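Local coordinates for MdbA protein (Corynebacterium diphtheriae, PDB 5C00) that is a thiol-disulfide oxidoreductase of the DsbA family, probably promoting disulfide-bond formation in exported proteins, at residues E51-P56 with A121-E126; Y17-V22 with Y116-A121; D30-L35 with V79-I84. One frame throughout, in Å; residues are numbered along the deposited sequence. Where two conformers were deposited one is given.

Overall arrangement
Contacts 1 and 2 share helix 113-125: contact 1 brings its C-terminal end against the loop after strand 45-52, while contact 2 ties the preceding turns to the N-terminal loop 17-22. Their centres lie about 13 Å apart, and a salt bridge joins them, Glu51 OE1 to Arg120 NE at 2.8 Å. Contact 3 pairs strands 32-36 and 78-85, its centre about 16 Å from that of contact 1, which it meets through a probable hydrogen bond, Glu51 N to Arg83 O at 3.3 Å. Tyr116 OH of contact 2 rests on Leu82 CD1 of contact 3. Contact 1 contains Cys55, the first cysteine of a thioredoxin-type CxxC pattern with Cys58, probably the redox site.

Contact 1 of 3, residues E51-P56 with A121-E126; sequences EDFSCP and ALLMKE
Phe53 O is held by a water that donates to it at 2.7 Å and, with its other hydrogen, to Leu123 O at 2.9 Å, so that the turn after the strand and the last helical turn are joined through one solvent molecule. A weak hydrogen bond from Gln127 NE2 adds to the grip on Phe53 O. No direct hydrogen bond crosses the contact; the remainder is carried by side chains.

Met124, modelled as selenomethionine, reaches over to the Phe53 ring. The bend at chi2 (-74°) places SE, and Met124 CE comes to rest over one face, 4.0 Å from the centroid of the Phe53 ring and offset toward the rim, a CH-pi contact. SE stands obliquely to the ring, which adds a Met-aromatic component. Met124 CE also touches Asp52 O at 3.5 Å and Glu51 CD at 3.7 Å, so that one methyl touches three consecutive residues. The Glu51 carboxylate is itself paired with Arg120. Leu123 CB meets the same ring obliquely at Phe53 CE1 (3.7 Å).

The loop is consistent with the one that precedes the CxxC helix of thioredoxin folds, and Cys55 sits at the N-cap position of helix 56-74. Helix 113-125 belongs to the helical region that DsbA-like proteins carry in addition to that fold.

Within 51-56 the backbone makes a type I turn, closed by Cys55 N to Asp52 O at 3.0 Å. Asp52 OD1 accepts from Ser54 N at 2.9 Å, an N-H...O angle of 166° on the anti lone pair, which is an Asx turn. Ser97 OG bonds to Asp52 OD1 as well, while Asp52 OD2 accepts from Leu88 N.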
ATOM      1  N   GLU A  51      -4.202   3.223  -5.144  1.00 18.77           N
ATOM      2  CA  GLU A  51      -2.918   3.137  -5.811  1.00 19.14           C
ATOM      3  C   GLU A  51      -2.717   1.750  -6.364  1.00 18.07           C
ATOM      4  O   GLU A  51      -3.442   0.791  -6.034  1.00 16.70           O
ATOM      5  CB  GLU A  51      -1.750   3.595  -4.908  1.00 20.65           C
ATOM      6  CG  GLU A  51      -1.577   2.837  -3.659  1.00 23.71           C
ATOM      7  CD  GLU A  51      -0.547   3.427  -2.621  1.00 25.87           C
ATOM      8  OE1 GLU A  51      -0.451   2.781  -1.587  1.00 28.46           O
ATOM      9  OE2 GLU A  51       0.089   4.506  -2.795  1.00 28.94           O
ATOM     10  N   ASP A  52      -1.727   1.662  -7.232  1.00 17.37           N
ATOM     11  CA  ASP A  52      -1.317   0.377  -7.872  1.00 16.92           C
ATOM     12  C   ASP A  52       0.225   0.326  -7.791  1.00 16.47           C
ATOM     13  O   ASP A  52       0.910   1.313  -8.105  1.00 15.31           O
ATOM     14  CB  ASP A  52      -1.911   0.365  -9.281  1.00 17.58           C
ATOM     15  CG  ASP A  52      -1.587  -0.909 -10.093  1.00 17.99           C
ATOM     16  OD1 ASP A  52      -0.411  -1.316 -10.197  1.00 16.67           O
ATOM     17  OD2 ASP A  52      -2.525  -1.462 -10.694  1.00 18.06           O
ATOM     18  N   PHE A  53       0.778  -0.807  -7.393  1.00 16.09           N
ATOM     19  CA  PHE A  53       2.238  -0.928  -7.247  1.00 16.48           C
ATOM     20  C   PHE A  53       3.033  -0.858  -8.579  1.00 17.51           C
ATOM     21  O   PHE A  53       4.260  -0.748  -8.538  1.00 18.32           O
ATOM     22  CB  PHE A  53       2.607  -2.158  -6.493  1.00 17.33           C
ATOM     23  CG  PHE A  53       2.482  -2.012  -4.997  1.00 17.46           C
ATOM     24  CD1 PHE A  53       3.495  -1.364  -4.278  1.00 16.70           C
ATOM     25  CD2 PHE A  53       1.379  -2.518  -4.308  1.00 17.39           C
ATOM     26  CE1 PHE A  53       3.418  -1.215  -2.916  1.00 17.20           C
ATOM     27  CE2 PHE A  53       1.300  -2.339  -2.944  1.00 18.02           C
ATOM     28  CZ  PHE A  53       2.314  -1.725  -2.244  1.00 18.06           C
ATOM     29  N   SER A  54       2.366  -0.867  -9.735  1.00 16.68           N
ATOM     30  CA  SER A  54       3.079  -0.683 -10.994  1.00 18.64           C
ATOM     31  C   SER A  54       2.906   0.726 -11.564  1.00 19.93           C
ATOM     32  O   SER A  54       3.323   0.988 -12.690  1.00 20.46           O
ATOM     33  CB  SER A  54       2.633  -1.705 -12.031  1.00 19.29           C
ATOM     34  OG  SER A  54       2.864  -3.003 -11.513  1.00 19.42           O
ATOM     35  N   CYS A  55       2.278   1.605 -10.809  1.00 18.49           N
ATOM     36  CA  CYS A  55       1.945   2.948 -11.278  1.00 21.23           C
ATOM     37  C   CYS A  55       3.052   3.969 -10.953  1.00 20.02           C
ATOM     38  O   CYS A  55       3.306   4.257  -9.796  1.00 19.66           O
ATOM     39  CB  CYS A  55       0.624   3.320 -10.633  1.00 21.86           C
ATOM     40  SG  CYS A  55       0.128   5.010 -10.886  1.00 27.82           S
ATOM     41  N   PRO A  56       3.716   4.517 -11.986  1.00 21.28           N
ATOM     42  CA  PRO A  56       4.838   5.420 -11.720  1.00 22.68           C
ATOM     43  C   PRO A  56       4.394   6.701 -11.056  1.00 21.69           C
ATOM     44  O   PRO A  56       5.107   7.235 -10.222  1.00 21.69           O
ATOM     45  CB  PRO A  56       5.457   5.716 -13.106  1.00 24.39           C
ATOM     46  CG  PRO A  56       4.602   5.029 -14.101  1.00 25.68           C
ATOM     47  CD  PRO A  56       3.621   4.120 -13.399  1.00 24.03           C
ATOM     48  N   ALA A 121       6.853   1.415   0.970  1.00 16.28           N
ATOM     49  CA  ALA A 121       7.710   2.508   0.498  1.00 17.34           C
ATOM     50  C   ALA A 121       8.769   1.942  -0.473  1.00 16.65           C
ATOM     51  O   ALA A 121       9.044   2.549  -1.510  1.00 17.73           O
ATOM     52  CB  ALA A 121       8.377   3.230   1.653  1.00 18.54           C
ATOM     53  N   LEU A 122       9.399   0.844  -0.114  1.00 15.71           N
ATOM     54  CA  LEU A 122      10.418   0.240  -0.956  0.60 17.14           C
ATOM     55  C   LEU A 122       9.888  -0.235  -2.319  1.00 16.82           C
ATOM     56  O   LEU A 122      10.463   0.077  -3.376  1.00 16.90           O
ATOM     57  CB  LEU A 122      11.107  -0.912  -0.205  0.60 17.76           C
ATOM     58  CG  LEU A 122      12.246  -1.628  -0.939  0.60 19.02           C
ATOM     59  CD1 LEU A 122      13.177  -0.657  -1.580  0.60 20.39           C
ATOM     60  CD2 LEU A 122      13.012  -2.508   0.061  0.60 19.82           C
ATOM     61  N   LEU A 123       8.785  -0.939  -2.315  1.00 16.50           N
ATOM     62  CA  LEU A 123       8.190  -1.401  -3.550  1.00 18.31           C
ATOM     63  C   LEU A 123       7.810  -0.266  -4.489  1.00 18.65           C
ATOM     64  O   LEU A 123       8.021  -0.398  -5.682  1.00 18.30           O
ATOM     65  CB  LEU A 123       6.960  -2.294  -3.283  1.00 19.96           C
ATOM     66  CG  LEU A 123       7.234  -3.570  -2.476  1.00 20.96           C
ATOM     67  CD1 LEU A 123       5.947  -4.375  -2.448  1.00 21.87           C
ATOM     68  CD2 LEU A 123       8.388  -4.409  -2.957  1.00 20.77           C
HETATM   69  N   MSE A 124       7.295   0.848  -3.967  1.00 19.22           N
HETATM   70  CA  MSE A 124       7.092   2.049  -4.759  1.00 19.83           C
HETATM   71  C   MSE A 124       8.370   2.737  -5.192  1.00 22.27           C
HETATM   72  O   MSE A 124       8.485   3.137  -6.379  1.00 23.63           O
HETATM   73  CB  MSE A 124       6.221   3.050  -3.985  1.00 21.35           C
HETATM   74  CG  MSE A 124       4.824   2.480  -3.845  1.00 22.89           C
HETATM   75 SE   MSE A 124       3.813   2.542  -5.551  0.65 25.45          SE
HETATM   76  CE  MSE A 124       2.095   1.968  -4.839  1.00 23.97           C
ATOM     77  N   LYS A 125       9.331   2.896  -4.298  1.00 20.66           N
ATOM     78  CA  LYS A 125      10.563   3.568  -4.663  1.00 22.56           C
ATOM     79  C   LYS A 125      11.312   2.814  -5.747  1.00 22.16           C
ATOM     80  O   LYS A 125      11.861   3.447  -6.632  1.00 23.28           O
ATOM     81  CB  LYS A 125      11.498   3.741  -3.461  1.00 24.96           C
ATOM     82  CG  LYS A 125      12.848   4.353  -3.838  1.00 29.33           C
ATOM     83  CD  LYS A 125      13.852   4.276  -2.711  1.00 33.73           C
ATOM     84  CE  LYS A 125      15.177   4.911  -3.133  1.00 39.28           C
ATOM     85  NZ  LYS A 125      15.762   5.571  -1.954  1.00 42.70           N
ATOM     86  N   GLU A 126      11.374   1.486  -5.648  1.00 20.16           N
ATOM     87  CA  GLU A 126      12.121   0.679  -6.618  1.00 20.37           C
ATOM     88  C   GLU A 126      11.306   0.119  -7.796  1.00 19.61           C
ATOM     89  O   GLU A 126      11.765  -0.742  -8.560  1.00 20.44           O
ATOM     90  CB  GLU A 126      12.858  -0.397  -5.875  1.00 21.84           C
ATOM     91  CG  GLU A 126      13.870   0.157  -4.867  1.00 23.96           C
ATOM     92  CD  GLU A 126      14.986   0.984  -5.473  1.00 27.19           C
ATOM     93  OE1 GLU A 126      15.087   1.138  -6.726  1.00 27.57           O
ATOM     94  OE2 GLU A 126      15.830   1.481  -4.656  1.00 31.67           O
TER
HETATM   95  O   HOH W   1       6.335  -2.061  -7.387  1.00 23.81           O

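Contact 2 of 3, residues Y17-V22 with Y116-A121; sequences YDKESV and YWNYRA
Asn118 and Glu20 are joined by a pair of hydrogen bonds in which the side-chain amide meets both backbone polar atoms of one residue. Glu20 N donates to Asn118 OD1 at 2.8 Å, tilted from the carbonyl plane; Asn118 ND2 donates to Glu20 O at 2.9 Å and 169°, within the amide plane and onto a lone pair of the acceptor. A chi1 of -75° sets Asn118 CG anti to its carbonyl carbon, on the side facing the loop. ND2 has a second acceptor, Glu114 O, one turn earlier in the helix.

A third polar bond runs from Trp117 NE1 to Glu20 OE1, 2.9 Å long and close to the indole plane, although it meets the carboxylate from above its plane. Glu20 was modelled in two conformers, so this bond holds for the one described.

The non-helical segment 17-22, which leads toward edge strand 25-29, thereby lies against helix 113-125 of the helical part of this DsbA-like fold.

Van der Waals contacts complete the interface. Val22 CG1 lies over one face of the Trp117 five-membered ring, 4.0 Å from its centroid, a CH-pi contact. Lys19 crosses Asn118 at about a right angle, with Lys19 CD 3.7 Å from Asn118 ND2, and carries NZ on to Leu146 O.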
ATOM      1  N   TYR A  17      18.118  -3.056   5.474  1.00 23.27           N
ATOM      2  CA  TYR A  17      17.417  -2.029   4.709  1.00 25.34           C
ATOM      3  C   TYR A  17      17.118  -0.851   5.663  1.00 26.35           C
ATOM      4  O   TYR A  17      16.943  -1.036   6.869  1.00 27.20           O
ATOM      5  CB  TYR A  17      16.083  -2.573   4.146  1.00 25.10           C
ATOM      6  CG  TYR A  17      16.229  -3.616   3.025  1.00 26.79           C
ATOM      7  CD1 TYR A  17      16.660  -4.929   3.305  1.00 28.53           C
ATOM      8  CD2 TYR A  17      16.003  -3.287   1.703  1.00 26.10           C
ATOM      9  CE1 TYR A  17      16.824  -5.877   2.284  1.00 28.40           C
ATOM     10  CE2 TYR A  17      16.155  -4.217   0.679  1.00 27.22           C
ATOM     11  CZ  TYR A  17      16.563  -5.520   0.961  1.00 29.24           C
ATOM     12  OH  TYR A  17      16.710  -6.473  -0.054  1.00 31.55           O
ATOM     13  N   ASP A  18      17.048   0.342   5.113  1.00 27.33           N
ATOM     14  CA  ASP A  18      16.598   1.488   5.903  1.00 29.69           C
ATOM     15  C   ASP A  18      15.114   1.312   6.330  1.00 29.76           C
ATOM     16  O   ASP A  18      14.277   0.867   5.524  1.00 27.74           O
ATOM     17  CB  ASP A  18      16.816   2.775   5.141  1.00 30.40           C
ATOM     18  CG  ASP A  18      16.493   3.995   5.986  1.00 35.85           C
ATOM     19  OD1 ASP A  18      16.830   4.015   7.222  1.00 36.71           O
ATOM     20  OD2 ASP A  18      15.888   4.921   5.422  1.00 37.17           O
ATOM     21  N   LYS A  19      14.826   1.627   7.600  1.00 28.94           N
ATOM     22  CA  LYS A  19      13.539   1.380   8.242  1.00 29.77           C
ATOM     23  C   LYS A  19      13.079   2.566   9.096  1.00 30.43           C
ATOM     24  O   LYS A  19      13.573   2.742  10.225  1.00 32.96           O
ATOM     25  CB  LYS A  19      13.670   0.172   9.144  1.00 35.68           C
ATOM     26  CG  LYS A  19      13.129  -1.141   8.603  1.00 40.08           C
ATOM     27  CD  LYS A  19      11.855  -1.591   9.349  1.00 40.81           C
ATOM     28  CE  LYS A  19      12.052  -2.823  10.223  1.00 40.62           C
ATOM     29  NZ  LYS A  19      10.736  -3.516  10.483  1.00 37.81           N
ATOM     30  N   GLU A  20      12.108   3.313   8.576  1.00 25.47           N
ATOM     31  CA  GLU A  20      11.542   4.484   9.241  0.60 25.76           C
ATOM     32  C   GLU A  20      10.678   3.994  10.384  1.00 24.44           C
ATOM     33  O   GLU A  20       9.984   3.003  10.259  1.00 23.04           O
ATOM     34  CB  GLU A  20      10.718   5.319   8.248  0.60 27.45           C
ATOM     35  CG  GLU A  20       9.755   6.340   8.859  0.60 29.45           C
ATOM     36  CD  GLU A  20       8.950   7.119   7.821  0.60 30.51           C
ATOM     37  OE1 GLU A  20       8.830   6.672   6.646  0.60 30.75           O
ATOM     38  OE2 GLU A  20       8.407   8.189   8.181  0.60 33.62           O
ATOM     39  N   SER A  21      10.753   4.690  11.510  1.00 22.64           N
ATOM     40  CA  SER A  21       9.937   4.401  12.662  0.60 23.55           C
ATOM     41  C   SER A  21       8.570   5.058  12.428  1.00 23.06           C
ATOM     42  O   SER A  21       8.538   6.196  12.025  1.00 23.82           O
ATOM     43  CB  SER A  21      10.589   5.042  13.866  0.60 23.27           C
ATOM     44  OG  SER A  21       9.807   4.893  15.008  0.60 24.60           O
ATOM     45  N   VAL A  22       7.480   4.378  12.771  1.00 21.94           N
ATOM     46  CA  VAL A  22       6.139   4.978  12.644  1.00 24.05           C
ATOM     47  C   VAL A  22       5.393   4.597  13.895  1.00 24.17           C
ATOM     48  O   VAL A  22       5.668   3.556  14.473  1.00 24.75           O
ATOM     49  CB  VAL A  22       5.371   4.458  11.414  1.00 25.73           C
ATOM     50  CG1 VAL A  22       6.071   4.888  10.121  1.00 27.64           C
ATOM     51  CG2 VAL A  22       5.199   2.941  11.472  1.00 27.79           C
ATOM     52  N   TYR A 116       5.226  -3.241   7.259  1.00 16.44           N
ATOM     53  CA  TYR A 116       4.321  -2.918   6.169  1.00 16.10           C
ATOM     54  C   TYR A 116       4.649  -1.562   5.575  1.00 15.94           C
ATOM     55  O   TYR A 116       4.843  -1.410   4.355  1.00 15.29           O
ATOM     56  CB  TYR A 116       2.879  -2.927   6.617  1.00 16.42           C
ATOM     57  CG  TYR A 116       1.993  -2.404   5.532  1.00 16.34           C
ATOM     58  CD1 TYR A 116       1.716  -3.171   4.398  1.00 16.66           C
ATOM     59  CD2 TYR A 116       1.527  -1.109   5.560  1.00 15.87           C
ATOM     60  CE1 TYR A 116       0.970  -2.660   3.359  1.00 16.33           C
ATOM     61  CE2 TYR A 116       0.807  -0.591   4.511  1.00 16.15           C
ATOM     62  CZ  TYR A 116       0.549  -1.387   3.417  1.00 16.40           C
ATOM     63  OH  TYR A 116      -0.192  -0.883   2.409  1.00 17.21           O
ATOM     64  N   TRP A 117       4.733  -0.567   6.434  1.00 15.50           N
ATOM     65  CA  TRP A 117       4.985   0.774   5.908  1.00 17.24           C
ATOM     66  C   TRP A 117       6.289   0.868   5.096  1.00 16.80           C
ATOM     67  O   TRP A 117       6.351   1.449   3.999  1.00 15.69           O
ATOM     68  CB  TRP A 117       5.022   1.744   7.073  1.00 19.14           C
ATOM     69  CG  TRP A 117       5.385   3.060   6.632  1.00 20.01           C
ATOM     70  CD1 TRP A 117       6.568   3.651   6.779  1.00 22.15           C
ATOM     71  CD2 TRP A 117       4.564   3.948   5.895  1.00 21.10           C
ATOM     72  NE1 TRP A 117       6.555   4.889   6.188  1.00 23.74           N
ATOM     73  CE2 TRP A 117       5.326   5.101   5.656  1.00 21.91           C
ATOM     74  CE3 TRP A 117       3.236   3.896   5.431  1.00 22.11           C
ATOM     75  CZ2 TRP A 117       4.830   6.187   4.953  1.00 24.27           C
ATOM     76  CZ3 TRP A 117       2.736   4.992   4.728  1.00 23.33           C
ATOM     77  CH2 TRP A 117       3.537   6.117   4.514  1.00 23.78           C
ATOM     78  N   ASN A 118       7.354   0.309   5.661  1.00 15.52           N
ATOM     79  CA  ASN A 118       8.637   0.357   4.972  1.00 16.67           C
ATOM     80  C   ASN A 118       8.688  -0.505   3.722  1.00 15.41           C
ATOM     81  O   ASN A 118       9.370  -0.156   2.765  1.00 15.59           O
ATOM     82  CB  ASN A 118       9.745  -0.014   5.945  1.00 16.77           C
ATOM     83  CG  ASN A 118      10.043   1.130   6.905  1.00 18.98           C
ATOM     84  OD1 ASN A 118      10.645   2.136   6.515  1.00 19.52           O
ATOM     85  ND2 ASN A 118       9.536   1.023   8.124  1.00 18.63           N
ATOM     86  N   TYR A 119       7.944  -1.606   3.732  1.00 15.44           N
ATOM     87  CA  TYR A 119       7.852  -2.497   2.590  1.00 15.79           C
ATOM     88  C   TYR A 119       7.120  -1.830   1.454  1.00 15.01           C
ATOM     89  O   TYR A 119       7.609  -1.799   0.330  1.00 16.56           O
ATOM     90  CB  TYR A 119       7.160  -3.772   2.989  1.00 17.58           C
ATOM     91  CG  TYR A 119       7.208  -4.864   1.978  1.00 17.23           C
ATOM     92  CD1 TYR A 119       8.401  -5.406   1.577  1.00 17.93           C
ATOM     93  CD2 TYR A 119       6.073  -5.377   1.447  1.00 18.66           C
ATOM     94  CE1 TYR A 119       8.470  -6.451   0.676  1.00 18.07           C
ATOM     95  CE2 TYR A 119       6.135  -6.424   0.522  1.00 19.53           C
ATOM     96  CZ  TYR A 119       7.320  -6.983   0.172  1.00 18.81           C
ATOM     97  OH  TYR A 119       7.356  -8.059  -0.718  1.00 17.70           O
ATOM     98  N   ARG A 120       5.993  -1.189   1.739  1.00 15.55           N
ATOM     99  CA  ARG A 120       5.263  -0.399   0.726  1.00 16.39           C
ATOM    100  C   ARG A 120       6.166   0.668   0.106  1.00 16.89           C
ATOM    101  O   ARG A 120       6.184   0.823  -1.135  1.00 16.73           O
ATOM    102  CB  ARG A 120       4.020   0.271   1.361  1.00 17.53           C
ATOM    103  CG  ARG A 120       3.372   1.354   0.490  1.00 19.25           C
ATOM    104  CD  ARG A 120       2.117   1.922   1.151  1.00 21.20           C
ATOM    105  NE  ARG A 120       1.575   3.032   0.356  1.00 21.97           N
ATOM    106  CZ  ARG A 120       2.022   4.297   0.410  1.00 27.43           C
ATOM    107  NH1 ARG A 120       3.029   4.618   1.195  1.00 28.27           N
ATOM    108  NH2 ARG A 120       1.486   5.261  -0.363  1.00 29.30           N
ATOM    109  N   ALA A 121       6.853   1.415   0.970  1.00 16.28           N
ATOM    110  CA  ALA A 121       7.710   2.508   0.498  1.00 17.34           C
ATOM    111  C   ALA A 121       8.769   1.942  -0.473  1.00 16.65           C
ATOM    112  O   ALA A 121       9.044   2.549  -1.510  1.00 17.73           O
ATOM    113  CB  ALA A 121       8.377   3.230   1.653  1.00 18.54           C
TER

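Contact 3 of 3, residues D30-L35 with V79-I84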
ATOM      1  N   ASP A  30     -12.741  -4.094   4.999  1.00 28.95           N
ATOM      2  CA  ASP A  30     -13.538  -3.606   3.876  1.00 27.77           C
ATOM      3  C   ASP A  30     -12.700  -3.399   2.617  1.00 25.91           C
ATOM      4  O   ASP A  30     -12.856  -2.403   1.980  1.00 24.00           O
ATOM      5  CB  ASP A  30     -14.270  -2.303   4.218  1.00 32.06           C
ATOM      6  CG  ASP A  30     -15.183  -1.807   3.072  1.00 35.46           C
ATOM      7  OD1 ASP A  30     -15.806  -2.630   2.362  1.00 39.01           O
ATOM      8  OD2 ASP A  30     -15.269  -0.590   2.828  1.00 37.86           O
ATOM      9  N   SER A  31     -11.838  -4.367   2.310  1.00 24.20           N
ATOM     10  CA  SER A  31     -10.910  -4.329   1.152  1.00 22.99           C
ATOM     11  C   SER A  31      -9.778  -3.286   1.216  1.00 22.06           C
ATOM     12  O   SER A  31      -9.064  -3.119   0.238  1.00 20.77           O
ATOM     13  CB  SER A  31     -11.651  -4.149  -0.165  1.00 23.43           C
ATOM     14  OG  SER A  31     -12.739  -5.048  -0.287  1.00 24.46           O
ATOM     15  N   ALA A  32      -9.627  -2.603   2.342  1.00 21.44           N
ATOM     16  CA  ALA A  32      -8.630  -1.567   2.487  1.00 21.53           C
ATOM     17  C   ALA A  32      -7.625  -1.994   3.512  1.00 21.47           C
ATOM     18  O   ALA A  32      -7.920  -2.782   4.449  1.00 20.02           O
ATOM     19  CB  ALA A  32      -9.258  -0.270   2.926  1.00 22.61           C
ATOM     20  N   ILE A  33      -6.426  -1.455   3.352  1.00 21.15           N
ATOM     21  CA  ILE A  33      -5.462  -1.507   4.395  1.00 20.13           C
ATOM     22  C   ILE A  33      -5.576  -0.155   5.061  1.00 20.72           C
ATOM     23  O   ILE A  33      -5.241   0.871   4.473  1.00 20.07           O
ATOM     24  CB  ILE A  33      -4.044  -1.795   3.872  1.00 19.61           C
ATOM     25  CG1 ILE A  33      -3.977  -3.190   3.251  1.00 19.99           C
ATOM     26  CG2 ILE A  33      -3.039  -1.647   5.008  1.00 19.15           C
ATOM     27  CD1 ILE A  33      -2.867  -3.393   2.241  1.00 21.16           C
ATOM     28  N   VAL A  34      -6.034  -0.168   6.300  1.00 19.61           N
ATOM     29  CA  VAL A  34      -6.357   1.047   7.001  1.00 21.07           C
ATOM     30  C   VAL A  34      -5.234   1.471   7.950  1.00 21.52           C
ATOM     31  O   VAL A  34      -4.793   0.678   8.770  1.00 24.64           O
ATOM     32  CB  VAL A  34      -7.694   0.883   7.778  1.00 23.47           C
ATOM     33  CG1 VAL A  34      -8.167   2.239   8.289  1.00 23.79           C
ATOM     34  CG2 VAL A  34      -8.773   0.297   6.884  1.00 23.54           C
ATOM     35  N   LEU A  35      -4.718   2.694   7.791  1.00 19.87           N
ATOM     36  CA  LEU A  35      -3.685   3.213   8.693  1.00 19.43           C
ATOM     37  C   LEU A  35      -4.293   4.280   9.566  1.00 19.72           C
ATOM     38  O   LEU A  35      -4.978   5.158   9.070  1.00 21.92           O
ATOM     39  CB  LEU A  35      -2.512   3.780   7.905  1.00 19.02           C
ATOM     40  CG  LEU A  35      -1.925   2.801   6.910  1.00 18.57           C
ATOM     41  CD1 LEU A  35      -0.765   3.496   6.226  1.00 19.53           C
ATOM     42  CD2 LEU A  35      -1.443   1.542   7.581  1.00 19.37           C
ATOM     43  N   VAL A  79      -7.733   9.159   8.910  1.00 21.79           N
ATOM     44  CA  VAL A  79      -7.667   7.710   8.840  1.00 23.27           C
ATOM     45  C   VAL A  79      -7.572   7.344   7.372  1.00 22.19           C
ATOM     46  O   VAL A  79      -8.405   7.767   6.599  1.00 24.29           O
ATOM     47  CB  VAL A  79      -8.896   7.098   9.503  1.00 24.62           C
ATOM     48  CG1 VAL A  79      -8.947   5.594   9.281  1.00 24.93           C
ATOM     49  CG2 VAL A  79      -8.818   7.403  10.994  1.00 25.42           C
ATOM     50  N   VAL A  80      -6.514   6.638   6.975  1.00 20.86           N
ATOM     51  CA  VAL A  80      -6.281   6.372   5.555  1.00 19.36           C
ATOM     52  C   VAL A  80      -6.624   4.956   5.127  1.00 19.66           C
ATOM     53  O   VAL A  80      -6.048   3.959   5.607  1.00 19.78           O
ATOM     54  CB  VAL A  80      -4.827   6.702   5.116  1.00 18.21           C
ATOM     55  CG1 VAL A  80      -4.699   6.454   3.620  1.00 18.69           C
ATOM     56  CG2 VAL A  80      -4.516   8.162   5.404  1.00 18.36           C
ATOM     57  N   ASN A  81      -7.605   4.864   4.255  1.00 18.36           N
ATOM     58  CA  ASN A  81      -7.909   3.607   3.649  1.00 19.39           C
ATOM     59  C   ASN A  81      -7.123   3.450   2.358  1.00 17.45           C
ATOM     60  O   ASN A  81      -7.499   4.016   1.341  1.00 16.84           O
ATOM     61  CB  ASN A  81      -9.399   3.495   3.367  1.00 20.72           C
ATOM     62  CG  ASN A  81     -10.217   3.684   4.616  1.00 24.99           C
ATOM     63  OD1 ASN A  81     -10.413   2.756   5.371  1.00 27.07           O
ATOM     64  ND2 ASN A  81     -10.664   4.897   4.851  1.00 30.92           N
ATOM     65  N   LEU A  82      -6.090   2.607   2.402  1.00 16.37           N
ATOM     66  CA  LEU A  82      -5.295   2.299   1.250  1.00 17.04           C
ATOM     67  C   LEU A  82      -6.032   1.210   0.470  1.00 16.99           C
ATOM     68  O   LEU A  82      -6.252   0.093   0.991  1.00 17.96           O
ATOM     69  CB  LEU A  82      -3.887   1.828   1.614  1.00 16.94           C
ATOM     70  CG  LEU A  82      -2.989   2.870   2.272  1.00 19.03           C
ATOM     71  CD1 LEU A  82      -1.754   2.163   2.778  1.00 18.58           C
ATOM     72  CD2 LEU A  82      -2.629   3.970   1.303  1.00 19.97           C
ATOM     73  N   ARG A  83      -6.513   1.595  -0.709  1.00 17.39           N
ATOM     74  CA  ARG A  83      -7.323   0.760  -1.584  1.00 17.85           C
ATOM     75  C   ARG A  83      -6.486   0.407  -2.798  1.00 17.96           C
ATOM     76  O   ARG A  83      -6.355   1.203  -3.759  1.00 17.81           O
ATOM     77  CB  ARG A  83      -8.600   1.491  -1.946  1.00 18.05           C
ATOM     78  CG  ARG A  83      -9.519   1.681  -0.715  1.00 19.13           C
ATOM     79  CD  ARG A  83     -10.954   2.107  -1.066  1.00 21.32           C
ATOM     80  NE  ARG A  83     -11.742   2.122   0.156  1.00 22.66           N
ATOM     81  CZ  ARG A  83     -12.243   1.042   0.748  1.00 23.81           C
ATOM     82  NH1 ARG A  83     -12.090  -0.156   0.227  1.00 24.74           N
ATOM     83  NH2 ARG A  83     -12.881   1.161   1.903  1.00 27.34           N
ATOM     84  N   ILE A  84      -5.855  -0.756  -2.692  1.00 17.72           N
ATOM     85  CA  ILE A  84      -4.914  -1.184  -3.695  1.00 18.24           C
ATOM     86  C   ILE A  84      -5.554  -1.871  -4.886  1.00 18.23           C
ATOM     87  O   ILE A  84      -6.428  -2.740  -4.778  1.00 18.00           O
ATOM     88  CB  ILE A  84      -3.774  -2.069  -3.104  1.00 18.72           C
ATOM     89  CG1 ILE A  84      -3.191  -1.456  -1.815  1.00 19.66           C
ATOM     90  CG2 ILE A  84      -2.701  -2.256  -4.156  1.00 18.49           C
ATOM     91  CD1 ILE A  84      -2.772  -0.024  -1.943  1.00 21.07           C
TER
HETATM   92  O   HOH W   2      -6.423  -2.498  -0.220  1.00 19.95           O
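Arg83 meets Ala32 through CG and the guanidinium, and Asp30 through NH1 and NH2. From CB, chi1 of -67° puts Arg83 CG anti to the carbonyl carbon, where it lies 4.1 Å from Ala32 CB. The chain then runs extended to NE, which forms a salt bridge with Asp48 OD1 of the neighbouring strand 45-52. Beyond it, Ala32 CB sits over one face of the guanidinium, offset toward the rim. Arg83 NH1 donates to Asp30 O at 3.0 Å and 164°, close to the guanidinium plane, and also bonds Asn172 OD1 of helix 162-180. Arg83 NH2 makes a salt bridge with Asp30 OD2 at 3.1 Å, bent to 140°, the carboxylate being met from above its plane. The guanidinium thus holds Asp30 end-on, one nitrogen on its backbone and one on its side chain.

Asp30 and Ser31, both with positive phi, form the tight turn between strands 25-29 and 32-36. Next to it, strand 32-36 runs antiparallel to strand 78-85: Ile33 pairs with Leu82 and Leu35 with Val80, each as a hydrogen-bonded pair, with Ile33 N to Leu82 O at 2.8 Å. Val34 and Asn81 make the non-hydrogen-bonded pair between them, side by side, with Val34 CG2 3.3 Å from Asn81 OD1, while Asn81 ND2 is hydrogen-bonded to Ile47 O. On the opposite face of the sheet Leu35 CD1 packs on Leu82 CD1 at 3.8 Å. At the turn end a water donates to Ser31 O and Leu82 O and accepts from Ile84 N, continuing the ladder where direct pairing stops.

The positive charge of Arg83 is probably balanced by two carboxylates, Asp48 at NE and Asp30 at NH2, which would tie the turn to strands 78-85 and 45-52.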